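Local coordinates for paenibacillus xanthan lyase (Paenibacillus, PDB 6F2P), which cleaves xanthan as a polysaccharide lyase, probably by beta-elimination as in other members of family 8, at residues K365-A373 and L384-G392; L671-V680 and N700-K710. All coordinates share one frame; numbering follows the deposited sequence.

Contact 1: K365-A373 and L384-G392; sequences KQFSGMDRA and LSMFSSRIG
The antiparallel beta hairpin of strands 372-377 and 380-385, in the super-sandwich domain of this family 8 lyase, begins and ends in this contact. Ala373 and Leu384 form a hydrogen-bonded pair of it, with Leu384 N to Ala373 O at 2.9 Å. Next to it, Asp371 and Arg372 both face Phe367, a G1 beta bulge, and Asp371 turns its carboxylate into the loop that follows the hairpin. The two oxygens divide the work. Asp371 OD1 takes Arg390 NH2 at 2.9 Å, a salt bridge met on the syn side, the carboxylate and guanidinium planes standing 88° apart; a water adds a link from Asp371 OD1 to Arg390 NE and Ser368 O. Arg390 is itself held by Ser455 O through NH1. OD2 receives Ser388 OG on its syn lone pair, while Ser388 OG accepts from Arg390 N in an ST turn. Ile391 packs alongside the carboxylate and sends CD1 to Met370 CA. Asp371 O has two donors, Met386 N and Arg372 NH1. With its chain bent at chi2 (-70°), Arg372 brings its guanidinium back over Ser385, NE being bonded to Met279 O; Ser385 OG, a donor to Thr407 O, lies 3.2 Å from Arg372 CZ, over the centre of one guanidinium face.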
loop_
_atom_site.group_PDB
_atom_site.type_symbol
_atom_site.label_atom_id
_atom_site.label_comp_id
_atom_site.label_asym_id
_atom_site.label_seq_id
_atom_site.Cartn_x
_atom_site.Cartn_y
_atom_site.Cartn_z
ATOM N N LYS A 365 11.384 0.590 -1.854
ATOM C CA LYS A 365 10.432 0.887 -0.788
ATOM C C LYS A 365 9.003 1.027 -1.297
ATOM O O LYS A 365 8.724 1.862 -2.159
ATOM C CB LYS A 365 10.862 2.141 -0.017
ATOM C CG LYS A 365 10.123 2.353 1.305
ATOM C CD LYS A 365 10.814 3.394 2.175
ATOM C CE LYS A 365 10.061 3.638 3.477
ATOM N NZ LYS A 365 9.956 2.394 4.298
ATOM N N GLN A 366 8.102 0.200 -0.765
ATOM C CA GLN A 366 6.691 0.258 -1.141
ATOM C C GLN A 366 5.894 1.137 -0.185
ATOM O O GLN A 366 5.841 0.863 1.017
ATOM C CB GLN A 366 6.066 -1.134 -1.162
ATOM C CG GLN A 366 4.742 -1.227 -1.905
ATOM C CD GLN A 366 4.930 -1.580 -3.377
ATOM O OE1 GLN A 366 5.849 -2.318 -3.728
ATOM N NE2 GLN A 366 4.071 -1.043 -4.243
ATOM N N PHE A 367 5.262 2.176 -0.727
ATOM C CA PHE A 367 4.441 3.076 0.069
ATOM C C PHE A 367 2.970 2.731 -0.102
ATOM O O PHE A 367 2.222 3.415 -0.812
ATOM C CB PHE A 367 4.733 4.527 -0.316
ATOM C CG PHE A 367 6.173 4.908 -0.143
ATOM C CD1 PHE A 367 6.636 5.381 1.069
ATOM C CD2 PHE A 367 7.071 4.756 -1.179
ATOM C CE1 PHE A 367 7.964 5.719 1.238
ATOM C CE2 PHE A 367 8.404 5.088 -1.017
ATOM C CZ PHE A 367 8.852 5.571 0.194
ATOM N N SER A 368 2.562 1.658 0.562
ATOM C CA SER A 368 1.222 1.111 0.412
ATOM C C SER A 368 0.116 2.046 0.896
ATOM O O SER A 368 -1.033 1.934 0.468
ATOM C CB SER A 368 1.134 -0.215 1.164
ATOM O OG SER A 368 1.950 -1.184 0.536
ATOM N N GLY A 369 0.461 2.955 1.802
ATOM C CA GLY A 369 -0.510 3.887 2.345
ATOM C C GLY A 369 -0.913 5.001 1.388
ATOM O O GLY A 369 -1.908 5.688 1.617
ATOM N N MET A 370 -0.151 5.181 0.313
ATOM C CA MET A 370 -0.464 6.223 -0.653
ATOM C C MET A 370 -0.270 5.779 -2.101
ATOM O O MET A 370 -0.063 6.611 -2.988
ATOM C CB MET A 370 0.370 7.469 -0.373
ATOM C CG MET A 370 1.846 7.262 -0.593
ATOM S SD MET A 370 2.772 8.710 -0.084
ATOM C CE MET A 370 4.434 8.207 -0.479
ATOM N N ASP A 371 -0.345 4.473 -2.340
ATOM C CA ASP A 371 -0.186 3.916 -3.684
ATOM C C ASP A 371 1.035 4.454 -4.438
ATOM O O ASP A 371 0.910 4.939 -5.564
ATOM C CB ASP A 371 -1.458 4.131 -4.512
ATOM C CG ASP A 371 -2.659 3.366 -3.957
ATOM O OD1 ASP A 371 -2.465 2.462 -3.102
ATOM O OD2 ASP A 371 -3.799 3.674 -4.387
ATOM N N ARG A 372 2.205 4.380 -3.807
ATOM C CA ARG A 372 3.444 4.836 -4.434
ATOM C C ARG A 372 4.549 3.817 -4.219
ATOM O O ARG A 372 4.485 2.996 -3.303
ATOM C CB ARG A 372 3.888 6.187 -3.869
ATOM C CG ARG A 372 2.929 7.329 -4.137
ATOM C CD ARG A 372 2.927 7.714 -5.609
ATOM N NE ARG A 372 2.257 8.994 -5.848
ATOM C CZ ARG A 372 0.979 9.124 -6.192
ATOM N NH1 ARG A 372 0.212 8.046 -6.347
ATOM N NH2 ARG A 372 0.467 10.333 -6.386
ATOM N N ALA A 373 5.572 3.878 -5.061
ATOM C CA ALA A 373 6.720 2.988 -4.927
ATOM C C ALA A 373 7.979 3.697 -5.418
ATOM O O ALA A 373 7.922 4.539 -6.327
ATOM C CB ALA A 373 6.494 1.701 -5.705
ATOM N N LEU A 384 7.086 5.470 -8.903
ATOM C CA LEU A 384 5.900 4.872 -9.492
ATOM C C LEU A 384 4.639 5.456 -8.872
ATOM O O LEU A 384 4.456 5.418 -7.647
ATOM C CB LEU A 384 5.943 3.359 -9.321
ATOM C CG LEU A 384 4.865 2.567 -10.048
ATOM C CD1 LEU A 384 5.059 2.651 -11.549
ATOM C CD2 LEU A 384 4.928 1.150 -9.596
ATOM N N SER A 385 3.772 5.997 -9.725
ATOM C CA SER A 385 2.591 6.722 -9.263
ATOM C C SER A 385 1.275 6.066 -9.674
ATOM O O SER A 385 0.919 6.030 -10.855
ATOM C CB SER A 385 2.625 8.163 -9.762
ATOM O OG SER A 385 1.445 8.844 -9.380
ATOM N N MET A 386 0.543 5.567 -8.689
ATOM C CA MET A 386 -0.684 4.844 -8.953
ATOM C C MET A 386 -1.858 5.480 -8.221
ATOM O O MET A 386 -1.682 6.404 -7.424
ATOM C CB MET A 386 -0.539 3.398 -8.472
ATOM C CG MET A 386 0.625 2.652 -9.076
ATOM S SD MET A 386 0.923 1.058 -8.285
ATOM C CE MET A 386 1.789 1.552 -6.789
ATOM N N PHE A 387 -3.056 4.973 -8.491
ATOM C CA PHE A 387 -4.201 5.270 -7.650
ATOM C C PHE A 387 -5.174 4.099 -7.622
ATOM O O PHE A 387 -5.091 3.192 -8.446
ATOM C CB PHE A 387 -4.862 6.613 -8.015
ATOM C CG PHE A 387 -5.841 6.548 -9.157
ATOM C CD1 PHE A 387 -5.404 6.558 -10.473
ATOM C CD2 PHE A 387 -7.205 6.547 -8.914
ATOM C CE1 PHE A 387 -6.311 6.526 -11.528
ATOM C CE2 PHE A 387 -8.115 6.524 -9.963
ATOM C CZ PHE A 387 -7.663 6.513 -11.270
ATOM N N SER A 388 -6.065 4.107 -6.641
ATOM C CA SER A 388 -6.944 2.976 -6.402
ATOM C C SER A 388 -8.260 3.487 -5.861
ATOM O O SER A 388 -8.572 4.666 -5.983
ATOM C CB SER A 388 -6.315 2.045 -5.370
ATOM O OG SER A 388 -6.128 2.719 -4.133
ATOM N N SER A 389 -9.022 2.600 -5.239
ATOM C CA SER A 389 -10.242 3.010 -4.570
ATOM C C SER A 389 -9.926 3.629 -3.209
ATOM O O SER A 389 -10.834 4.047 -2.489
ATOM C CB SER A 389 -11.167 1.815 -4.390
ATOM O OG SER A 389 -10.555 0.847 -3.559
ATOM N N ARG A 390 -8.642 3.679 -2.859
ATOM C CA ARG A 390 -8.212 4.286 -1.600
ATOM C C ARG A 390 -7.532 5.646 -1.801
ATOM O O ARG A 390 -7.530 6.493 -0.903
ATOM C CB ARG A 390 -7.236 3.372 -0.874
ATOM C CG ARG A 390 -7.742 1.989 -0.571
ATOM C CD ARG A 390 -6.609 1.159 0.011
ATOM N NE ARG A 390 -5.472 1.097 -0.903
ATOM C CZ ARG A 390 -5.311 0.171 -1.845
ATOM N NH1 ARG A 390 -6.212 -0.794 -2.010
ATOM N NH2 ARG A 390 -4.240 0.212 -2.625
ATOM N N ILE A 391 -6.948 5.834 -2.981
ATOM C CA ILE A 391 -6.130 6.998 -3.270
ATOM C C ILE A 391 -6.587 7.643 -4.569
ATOM O O ILE A 391 -6.750 6.954 -5.581
ATOM C CB ILE A 391 -4.660 6.588 -3.425
ATOM C CG1 ILE A 391 -4.098 6.093 -2.090
ATOM C CG2 ILE A 391 -3.837 7.738 -3.969
ATOM C CD1 ILE A 391 -3.844 7.187 -1.084
ATOM N N GLY A 392 -6.776 8.964 -4.541
ATOM C CA GLY A 392 -7.277 9.702 -5.687
ATOM C C GLY A 392 -6.286 9.845 -6.829
ATOM O O GLY A 392 -5.070 9.859 -6.613
HETATM O O HOH W 1 -3.230 2.838 -0.598
HETATM O O HOH W 2 -2.476 9.209 -7.498
#

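Contact 2: L671-V680 and N700-K710; sequences LVTSNRKASV and NVGTIYIDVNK
Asn700 opens the segment with an Asx turn, its OD1 accepting from Gly702 N, and its ND2 lies 3.9 Å from Arg676 CG, the two side chains crossing at about a right angle. A water joins Asn700 OD1 and Thr703 O to Arg676 NE. Ile704 lays CG1 against Arg676 CB at 3.7 Å and extends CD1 to Ala678 CB. At Tyr705 the strand pairing changes character: the backbone N is bonded not to a carbonyl of the partner strand but to Asn675 OD1, at 2.8 Å and from 41° above the amide plane. Asn675 reaches it because chi1 (73°) sets CG between its own N and carbonyl carbon. An alanine here would remove that acceptor and probably leave Tyr705 N without its mate. Ile706, bent at chi2 (-76°), puts CD1 3.7 Å from Ser674 CB, and CG2 on Val672 CG1. Asp707 makes the hydrogen-bonded pair with Thr673, Thr673 N to Asp707 O being 2.9 Å, and Asn709 N closes the row on Leu671 O at 2.7 Å. Strand 703-708 runs between 672-674 and 731-736 in a five-stranded antiparallel sheet, with Val708 and Ile706 turned toward the facing sheet: Val708 packs on Phe689 of strand 688-694, and Ile706 on Val680 of 678-684.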
loop_
_atom_site.group_PDB
_atom_site.type_symbol
_atom_site.label_atom_id
_atom_site.label_comp_id
_atom_site.label_asym_id
_atom_site.label_seq_id
_atom_site.Cartn_x
_atom_site.Cartn_y
_atom_site.Cartn_z
ATOM N N LEU A 671 6.724 -21.430 -10.347
ATOM C CA LEU A 671 6.626 -22.424 -9.284
ATOM C C LEU A 671 5.496 -22.098 -8.319
ATOM O O LEU A 671 5.190 -22.883 -7.429
ATOM C CB LEU A 671 7.941 -22.496 -8.500
ATOM C CG LEU A 671 9.197 -22.742 -9.344
ATOM C CD1 LEU A 671 10.419 -22.846 -8.472
ATOM C CD2 LEU A 671 9.049 -23.986 -10.214
ATOM N N VAL A 672 4.875 -20.939 -8.501
ATOM C CA VAL A 672 4.011 -20.390 -7.470
ATOM C C VAL A 672 2.526 -20.517 -7.784
ATOM O O VAL A 672 2.074 -20.245 -8.900
ATOM C CB VAL A 672 4.354 -18.913 -7.185
ATOM C CG1 VAL A 672 3.565 -18.402 -5.986
ATOM C CG2 VAL A 672 5.845 -18.752 -6.946
ATOM N N THR A 673 1.773 -20.937 -6.779
ATOM C CA THR A 673 0.329 -20.972 -6.871
ATOM C C THR A 673 -0.234 -20.070 -5.782
ATOM O O THR A 673 0.233 -20.110 -4.640
ATOM C CB THR A 673 -0.219 -22.409 -6.694
ATOM O OG1 THR A 673 0.247 -23.247 -7.766
ATOM C CG2 THR A 673 -1.737 -22.404 -6.686
ATOM N N SER A 674 -1.211 -19.239 -6.146
ATOM C CA SER A 674 -1.941 -18.424 -5.178
ATOM C C SER A 674 -3.432 -18.592 -5.386
ATOM O O SER A 674 -3.901 -18.701 -6.521
ATOM C CB SER A 674 -1.573 -16.944 -5.301
ATOM O OG SER A 674 -2.406 -16.145 -4.470
ATOM N N ASN A 675 -4.178 -18.609 -4.288
ATOM C CA ASN A 675 -5.626 -18.737 -4.367
ATOM C C ASN A 675 -6.319 -17.390 -4.189
ATOM O O ASN A 675 -7.539 -17.326 -4.116
ATOM C CB ASN A 675 -6.140 -19.733 -3.324
ATOM C CG ASN A 675 -6.092 -19.179 -1.908
ATOM O OD1 ASN A 675 -5.263 -18.330 -1.591
ATOM N ND2 ASN A 675 -6.984 -19.661 -1.052
ATOM N N ARG A 676 -5.535 -16.319 -4.109
ATOM C CA ARG A 676 -6.081 -14.979 -3.902
ATOM C C ARG A 676 -5.293 -13.936 -4.686
ATOM O O ARG A 676 -4.129 -14.155 -5.017
ATOM C CB ARG A 676 -6.049 -14.610 -2.416
ATOM C CG ARG A 676 -7.013 -15.403 -1.532
ATOM C CD ARG A 676 -8.472 -15.059 -1.822
ATOM N NE ARG A 676 -9.393 -15.802 -0.964
ATOM C CZ ARG A 676 -9.850 -17.031 -1.217
ATOM N NH1 ARG A 676 -9.473 -17.685 -2.312
ATOM N NH2 ARG A 676 -10.689 -17.614 -0.366
ATOM N N LYS A 677 -5.927 -12.807 -4.986
ATOM C CA LYS A 677 -5.196 -11.648 -5.486
ATOM C C LYS A 677 -4.000 -11.412 -4.574
ATOM O O LYS A 677 -4.135 -11.437 -3.351
ATOM C CB LYS A 677 -6.086 -10.401 -5.497
ATOM C CG LYS A 677 -7.310 -10.520 -6.379
ATOM C CD LYS A 677 -8.299 -9.391 -6.117
ATOM C CE LYS A 677 -9.557 -9.560 -6.955
ATOM N NZ LYS A 677 -10.381 -8.330 -6.946
ATOM N N ALA A 678 -2.831 -11.197 -5.162
ATOM C CA ALA A 678 -1.620 -11.083 -4.367
ATOM C C ALA A 678 -0.479 -10.537 -5.189
ATOM O O ALA A 678 -0.436 -10.708 -6.403
ATOM C CB ALA A 678 -1.246 -12.440 -3.822
ATOM N N SER A 679 0.458 -9.880 -4.528
ATOM C CA SER A 679 1.719 -9.560 -5.164
ATOM C C SER A 679 2.780 -10.411 -4.469
ATOM O O SER A 679 2.843 -10.461 -3.242
ATOM C CB SER A 679 2.023 -8.079 -5.023
ATOM O OG SER A 679 3.182 -7.742 -5.758
ATOM N N VAL A 680 3.589 -11.116 -5.251
ATOM C CA VAL A 680 4.511 -12.097 -4.692
ATOM C C VAL A 680 5.895 -11.941 -5.300
ATOM O O VAL A 680 6.020 -11.674 -6.497
ATOM C CB VAL A 680 4.002 -13.520 -4.964
ATOM C CG1 VAL A 680 4.947 -14.563 -4.392
ATOM C CG2 VAL A 680 2.601 -13.679 -4.402
ATOM N N ASN A 700 -8.680 -7.983 1.808
ATOM C CA ASN A 700 -8.779 -9.387 2.167
ATOM C C ASN A 700 -8.681 -9.481 3.688
ATOM O O ASN A 700 -7.645 -9.135 4.271
ATOM C CB ASN A 700 -7.626 -10.152 1.519
ATOM C CG ASN A 700 -7.739 -11.662 1.690
ATOM O OD1 ASN A 700 -8.485 -12.157 2.524
ATOM N ND2 ASN A 700 -6.980 -12.395 0.898
ATOM N N VAL A 701 -9.754 -9.930 4.337
ATOM C CA VAL A 701 -9.762 -10.041 5.798
ATOM C C VAL A 701 -9.480 -11.465 6.254
ATOM O O VAL A 701 -9.524 -11.766 7.446
ATOM C CB VAL A 701 -11.107 -9.618 6.401
ATOM C CG1 VAL A 701 -11.449 -8.194 6.005
ATOM C CG2 VAL A 701 -12.187 -10.570 5.961
ATOM N N GLY A 702 -9.199 -12.343 5.296
ATOM C CA GLY A 702 -8.935 -13.736 5.596
ATOM C C GLY A 702 -7.496 -14.106 5.309
ATOM O O GLY A 702 -6.569 -13.445 5.783
ATOM N N THR A 703 -7.308 -15.153 4.514
ATOM C CA THR A 703 -5.980 -15.686 4.259
ATOM C C THR A 703 -5.602 -15.671 2.783
ATOM O O THR A 703 -6.446 -15.483 1.899
ATOM C CB THR A 703 -5.846 -17.149 4.765
ATOM O OG1 THR A 703 -6.902 -17.945 4.215
ATOM C CG2 THR A 703 -5.934 -17.225 6.279
ATOM N N ILE A 704 -4.317 -15.884 2.533
ATOM C CA ILE A 704 -3.841 -16.204 1.204
ATOM C C ILE A 704 -3.008 -17.470 1.289
ATOM O O ILE A 704 -1.999 -17.508 1.990
ATOM C CB ILE A 704 -2.952 -15.102 0.628
ATOM C CG1 ILE A 704 -3.749 -13.807 0.423
ATOM C CG2 ILE A 704 -2.323 -15.575 -0.683
ATOM C CD1 ILE A 704 -2.877 -12.599 0.044
ATOM N N TYR A 705 -3.432 -18.511 0.583
ATOM C CA TYR A 705 -2.664 -19.743 0.507
ATOM C C TYR A 705 -1.686 -19.677 -0.661
ATOM O O TYR A 705 -2.047 -19.285 -1.773
ATOM C CB TYR A 705 -3.593 -20.935 0.329
ATOM C CG TYR A 705 -4.232 -21.443 1.603
ATOM C CD1 TYR A 705 -4.992 -20.605 2.408
ATOM C CD2 TYR A 705 -4.106 -22.775 1.981
ATOM C CE1 TYR A 705 -5.588 -21.074 3.566
ATOM C CE2 TYR A 705 -4.700 -23.249 3.136
ATOM C CZ TYR A 705 -5.437 -22.397 3.921
ATOM O OH TYR A 705 -6.026 -22.862 5.071
ATOM N N ILE A 706 -0.446 -20.060 -0.398
ATOM C CA ILE A 706 0.586 -20.075 -1.416
ATOM C C ILE A 706 1.248 -21.459 -1.480
ATOM O O ILE A 706 1.622 -22.034 -0.450
ATOM C CB ILE A 706 1.660 -19.014 -1.108
ATOM C CG1 ILE A 706 1.049 -17.600 -1.102
ATOM C CG2 ILE A 706 2.835 -19.124 -2.077
ATOM C CD1 ILE A 706 0.749 -17.014 -2.462
ATOM N N ASP A 707 1.374 -22.003 -2.687
ATOM C CA ASP A 707 2.184 -23.197 -2.889
ATOM C C ASP A 707 3.415 -22.814 -3.687
ATOM O O ASP A 707 3.342 -21.980 -4.592
ATOM C CB ASP A 707 1.404 -24.280 -3.635
ATOM C CG ASP A 707 0.272 -24.873 -2.802
ATOM O OD1 ASP A 707 0.315 -24.750 -1.560
ATOM O OD2 ASP A 707 -0.660 -25.471 -3.390
ATOM N N VAL A 708 4.552 -23.405 -3.343
ATOM C CA VAL A 708 5.745 -23.256 -4.161
ATOM C C VAL A 708 6.236 -24.630 -4.605
ATOM O O VAL A 708 6.583 -25.472 -3.783
ATOM C CB VAL A 708 6.860 -22.493 -3.432
ATOM C CG1 VAL A 708 8.105 -22.434 -4.286
ATOM C CG2 VAL A 708 6.397 -21.100 -3.091
ATOM N N ASN A 709 6.255 -24.838 -5.917
ATOM C CA ASN A 709 6.523 -26.138 -6.516
ATOM C C ASN A 709 7.991 -26.546 -6.420
ATOM O O ASN A 709 8.670 -26.714 -7.435
ATOM C CB ASN A 709 6.071 -26.129 -7.977
ATOM C CG ASN A 709 5.830 -27.520 -8.516
ATOM O OD1 ASN A 709 6.020 -28.499 -7.811
ATOM N ND2 ASN A 709 5.396 -27.615 -9.769
ATOM N N LYS A 710 8.472 -26.703 -5.191
ATOM C CA LYS A 710 9.845 -27.125 -4.943
ATOM C C LYS A 710 9.980 -27.663 -3.530
ATOM O O LYS A 710 9.297 -27.212 -2.610
ATOM C CB LYS A 710 10.830 -25.977 -5.150
ATOM C CG LYS A 710 12.249 -26.447 -5.266
ATOM C CD LYS A 710 13.250 -25.314 -5.270
ATOM C CE LYS A 710 14.305 -25.562 -6.333
ATOM N NZ LYS A 710 13.720 -25.421 -7.709
HETATM O O HOH W 3 -7.574 -18.409 1.450
HETATM O O HOH W 4 -9.227 -14.756 1.485
HETATM O O HOH W 5 -5.961 -10.925 -1.518
#

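Overall arrangement
Contact 1 is buried near the centre of the chain, whereas contact 2 is only partly buried, about 18 Å from that centre. They share no strand: 365-373 and 384-392 belong to a four-stranded antiparallel sheet and the loops beside it in the super-sandwich region, 671-680 and 700-710 to a later beta-sandwich. Their centres lie 22 Å apart, yet the nearest atoms approach to about 6 Å, and Gln698, just ahead of 700-710, donates to Ser368 O of contact 1. The chemistry differs accordingly. Contact 1 rests on a salt bridge to a buried aspartate and side-chain bonds inside loops, with little regular pairing; contact 2 rests on strand register, apolar packing on its inner side and water-mediated polar links at one end.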